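Long-range contact in tailspike protein (Siphovirus 9NA, PDB 3RIQ), which probably recognises Salmonella lipopolysaccharide as the phage's receptor and, as an endorhamnosidase, cleaves its polysaccharide: residues Lys62-Asp66 / Pro83-Thr89. Residues are numbered along the deposited sequence; the frame is centred on the assembly and turned at random.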
ATOM      1  N   LYS A  62      -3.091  -0.062 -38.953  1.00 12.85           N
ATOM      2  CA  LYS A  62      -2.588  -1.303 -38.375  1.00 13.26           C
ATOM      3  C   LYS A  62      -1.554  -1.980 -39.241  1.00 13.05           C
ATOM      4  O   LYS A  62      -1.577  -1.832 -40.468  1.00 14.49           O
ATOM      5  CB  LYS A  62      -3.754  -2.292 -38.203  1.00 14.83           C
ATOM      6  CG  LYS A  62      -4.879  -1.735 -37.347  1.00 17.07           C
ATOM      7  CD  LYS A  62      -5.945  -2.781 -37.147  1.00 20.72           C
ATOM      8  CE  LYS A  62      -7.048  -2.245 -36.251  1.00 23.95           C
ATOM      9  NZ  LYS A  62      -7.806  -1.137 -36.913  1.00 26.68           N
ATOM     10  N   PHE A  63      -0.667  -2.744 -38.597  1.00 11.72           N
ATOM     11  CA  PHE A  63       0.166  -3.735 -39.289  1.00 11.71           C
ATOM     12  C   PHE A  63      -0.528  -5.103 -39.227  1.00 12.05           C
ATOM     13  O   PHE A  63      -0.712  -5.656 -38.124  1.00 14.06           O
ATOM     14  CB  PHE A  63       1.539  -3.827 -38.642  1.00 12.10           C
ATOM     15  CG  PHE A  63       2.286  -2.516 -38.615  1.00 13.05           C
ATOM     16  CD1 PHE A  63       2.617  -1.843 -39.821  1.00 15.29           C
ATOM     17  CD2 PHE A  63       2.631  -1.929 -37.403  1.00 14.63           C
ATOM     18  CE1 PHE A  63       3.336  -0.613 -39.802  1.00 16.13           C
ATOM     19  CE2 PHE A  63       3.321  -0.686 -37.367  1.00 15.83           C
ATOM     20  CZ  PHE A  63       3.682  -0.036 -38.573  1.00 16.61           C
ATOM     21  N   ILE A  64      -0.887  -5.648 -40.392  1.00 12.70           N
ATOM     22  CA  ILE A  64      -1.709  -6.847 -40.477  1.00 13.33           C
ATOM     23  C   ILE A  64      -0.942  -7.986 -41.116  1.00 12.48           C
ATOM     24  O   ILE A  64      -0.403  -7.819 -42.208  1.00 13.63           O
ATOM     25  CB  ILE A  64      -2.986  -6.573 -41.316  1.00 12.37           C
ATOM     26  CG1 ILE A  64      -3.797  -5.419 -40.728  1.00 14.26           C
ATOM     27  CG2 ILE A  64      -3.851  -7.867 -41.478  1.00 16.03           C
ATOM     28  CD1 ILE A  64      -4.878  -4.861 -41.688  1.00 14.84           C
ATOM     29  N   GLY A  65      -0.852  -9.141 -40.457  1.00 12.90           N
ATOM     30  CA  GLY A  65      -0.132 -10.269 -41.050  1.00 13.71           C
ATOM     31  C   GLY A  65      -0.230 -11.483 -40.168  1.00 14.10           C
ATOM     32  O   GLY A  65      -0.618 -11.374 -39.015  1.00 15.20           O
ATOM     33  N   ASP A  66       0.154 -12.634 -40.726  1.00 14.26           N
ATOM     34  CA  ASP A  66       0.405 -13.840 -39.943  1.00 15.92           C
ATOM     35  C   ASP A  66       1.908 -14.059 -39.910  1.00 15.90           C
ATOM     36  O   ASP A  66       2.538 -14.189 -40.970  1.00 20.64           O
ATOM     37  CB  ASP A  66      -0.225 -15.052 -40.627  1.00 15.99           C
ATOM     38  CG  ASP A  66      -1.722 -14.991 -40.673  1.00 18.42           C
ATOM     39  OD1 ASP A  66      -2.355 -14.432 -39.754  1.00 14.89           O
ATOM     40  OD2 ASP A  66      -2.265 -15.526 -41.653  1.00 19.92           O
ATOM     41  N   PRO A  83       1.296   1.903 -32.225  1.00 10.91           N
ATOM     42  CA  PRO A  83       1.217   0.840 -33.217  1.00 11.59           C
ATOM     43  C   PRO A  83       0.164  -0.187 -32.839  1.00 11.85           C
ATOM     44  O   PRO A  83      -0.242  -0.273 -31.685  1.00 12.40           O
ATOM     45  CB  PRO A  83       2.597   0.191 -33.116  1.00 11.01           C
ATOM     46  CG  PRO A  83       2.995   0.423 -31.676  1.00 11.08           C
ATOM     47  CD  PRO A  83       2.489   1.772 -31.361  1.00 11.54           C
ATOM     48  N   HIS A  84      -0.274  -0.940 -33.842  1.00 12.39           N
ATOM     49  CA  HIS A  84      -1.278  -1.993 -33.651  1.00 11.69           C
ATOM     50  C   HIS A  84      -0.939  -3.213 -34.503  1.00 12.23           C
ATOM     51  O   HIS A  84      -0.964  -3.128 -35.718  1.00 13.63           O
ATOM     52  CB  HIS A  84      -2.671  -1.466 -34.027  1.00 12.86           C
ATOM     53  CG  HIS A  84      -3.798  -2.389 -33.660  1.00 12.59           C
ATOM     54  ND1 HIS A  84      -4.939  -1.935 -33.034  1.00 16.57           N
ATOM     55  CD2 HIS A  84      -3.984  -3.723 -33.855  1.00 14.98           C
ATOM     56  CE1 HIS A  84      -5.769  -2.956 -32.847  1.00 15.46           C
ATOM     57  NE2 HIS A  84      -5.221  -4.044 -33.355  1.00 14.99           N
ATOM     58  N   MET A  85      -0.611  -4.321 -33.861  1.00 11.33           N
ATOM     59  CA  MET A  85      -0.328  -5.581 -34.536  1.00 11.98           C
ATOM     60  C   MET A  85      -1.593  -6.427 -34.602  1.00 12.14           C
ATOM     61  O   MET A  85      -2.109  -6.835 -33.578  1.00 13.22           O
ATOM     62  CB  MET A  85       0.775  -6.352 -33.808  1.00 11.89           C
ATOM     63  CG  MET A  85       2.081  -5.619 -33.677  1.00 12.11           C
ATOM     64  SD  MET A  85       2.752  -4.901 -35.187  1.00 13.52           S
ATOM     65  CE  MET A  85       2.952  -6.412 -36.212  1.00 14.35           C
ATOM     66  N   HIS A  86      -2.083  -6.689 -35.811  1.00 12.92           N
ATOM     67  CA  HIS A  86      -3.329  -7.422 -36.016  1.00 12.85           C
ATOM     68  C   HIS A  86      -3.112  -8.697 -36.855  1.00 12.96           C
ATOM     69  O   HIS A  86      -2.557  -8.644 -37.936  1.00 13.03           O
ATOM     70  CB  HIS A  86      -4.316  -6.488 -36.729  1.00 13.92           C
ATOM     71  CG  HIS A  86      -5.765  -6.910 -36.652  1.00 13.23           C
ATOM     72  ND1 HIS A  86      -6.223  -8.111 -37.165  1.00 14.37           N
ATOM     73  CD2 HIS A  86      -6.864  -6.251 -36.194  1.00 14.42           C
ATOM     74  CE1 HIS A  86      -7.532  -8.196 -36.974  1.00 15.72           C
ATOM     75  NE2 HIS A  86      -7.947  -7.074 -36.404  1.00 14.72           N
ATOM     76  N   THR A  87      -3.559  -9.834 -36.363  1.00 12.83           N
ATOM     77  CA  THR A  87      -3.501 -11.063 -37.139  1.00 13.85           C
ATOM     78  C   THR A  87      -4.189 -10.938 -38.521  1.00 13.86           C
ATOM     79  O   THR A  87      -5.169 -10.167 -38.685  1.00 14.82           O
ATOM     80  CB  THR A  87      -4.127 -12.236 -36.311  1.00 13.08           C
ATOM     81  OG1 THR A  87      -3.857 -13.468 -36.993  1.00 14.19           O
ATOM     82  CG2 THR A  87      -5.665 -12.064 -36.107  1.00 15.10           C
ATOM     83  N   LYS A  88      -3.711 -11.688 -39.506  1.00 14.74           N
ATOM     84  CA  LYS A  88      -4.419 -11.761 -40.780  1.00 15.16           C
ATOM     85  C   LYS A  88      -5.510 -12.854 -40.710  1.00 15.81           C
ATOM     86  O   LYS A  88      -6.690 -12.593 -40.953  1.00 17.07           O
ATOM     87  CB  LYS A  88      -3.430 -11.983 -41.935  1.00 15.71           C
ATOM     88  CG  LYS A  88      -4.168 -12.178 -43.284  1.00 16.52           C
ATOM     89  CD  LYS A  88      -3.216 -12.188 -44.499  1.00 20.91           C
ATOM     90  CE  LYS A  88      -2.176 -13.335 -44.427  1.00 23.23           C
ATOM     91  NZ  LYS A  88      -1.218 -13.402 -45.638  1.00 26.26           N
ATOM     92  N   THR A  89      -5.113 -14.052 -40.316  1.00 16.90           N
ATOM     93  CA  THR A  89      -6.028 -15.188 -40.145  1.00 17.67           C
ATOM     94  C   THR A  89      -6.642 -15.156 -38.745  1.00 16.86           C
ATOM     95  O   THR A  89      -5.947 -14.882 -37.784  1.00 15.97           O
ATOM     96  CB  THR A  89      -5.239 -16.529 -40.300  1.00 18.03           C
ATOM     97  OG1 THR A  89      -4.606 -16.572 -41.589  1.00 19.18           O
ATOM     98  CG2 THR A  89      -6.163 -17.744 -40.184  1.00 18.80           C
TER
HETATM   99  O   HOH W   1       0.985 -12.279 -43.543  1.00 16.74           O
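Phe63 and Ile64 pair in parallel with Met85 and His86, the short strand axes approaching to 4.8 Å at 23°, as expected of successive rungs in the right-handed beta-helix of this tailspike. Three backbone bonds establish the register: Phe63 N to His84 O, His86 N to Phe63 O (2.9 Å and nearly straight) and Gly65 N to His86 O. Strand 40-41 pairs with the other edge of strand 63-65, and Pro83 and Met85 bond through their backbones to Glu162, so the ladder continues in both directions.

On the face that carries Ile64 and His86, Lys62 lies alongside His84, pointing the same way. Its extended run through chi2 and chi3 carries CD and CE along the imidazole, and CE sits 3.8 Å from the His84 ring centroid, 13° off the normal, a CH-pi contact over the ring centre. Both ring nitrogens of His84 are bonded, ND1 to Glu162 and NE2 to Thr164, which should fix the ring's rotation. Lys62 CD also reaches His86 CD2 at 3.7 Å, while His86 ND1 donates to Thr87 O within its own segment.

Phe63 and Met85, both buried, occupy the opposite face. The bend at chi2 brings Met85 SD to 3.7 Å from Phe63 CD2, an oblique Met-aromatic contact, and the bend at chi3 lays Met85 CE against Phe63 CB (3.8 Å). Tyr168 and Leu148 pack against Met85 from later strands.

Beyond His86 the register slips, Gly65 CA lying nearest Lys88 CA, and the regular pairing weakens. Lys88 N gives weak bonds to both Gly65 O and Asp66 OD1. Thr89 grips the carboxylate with two groups: its N meets the syn lone pair of Asp66 OD1 at 2.8 Å and 179°, and its OG1 donates to Asp66 OD2 at 2.6 Å, somewhat out of the carboxylate plane.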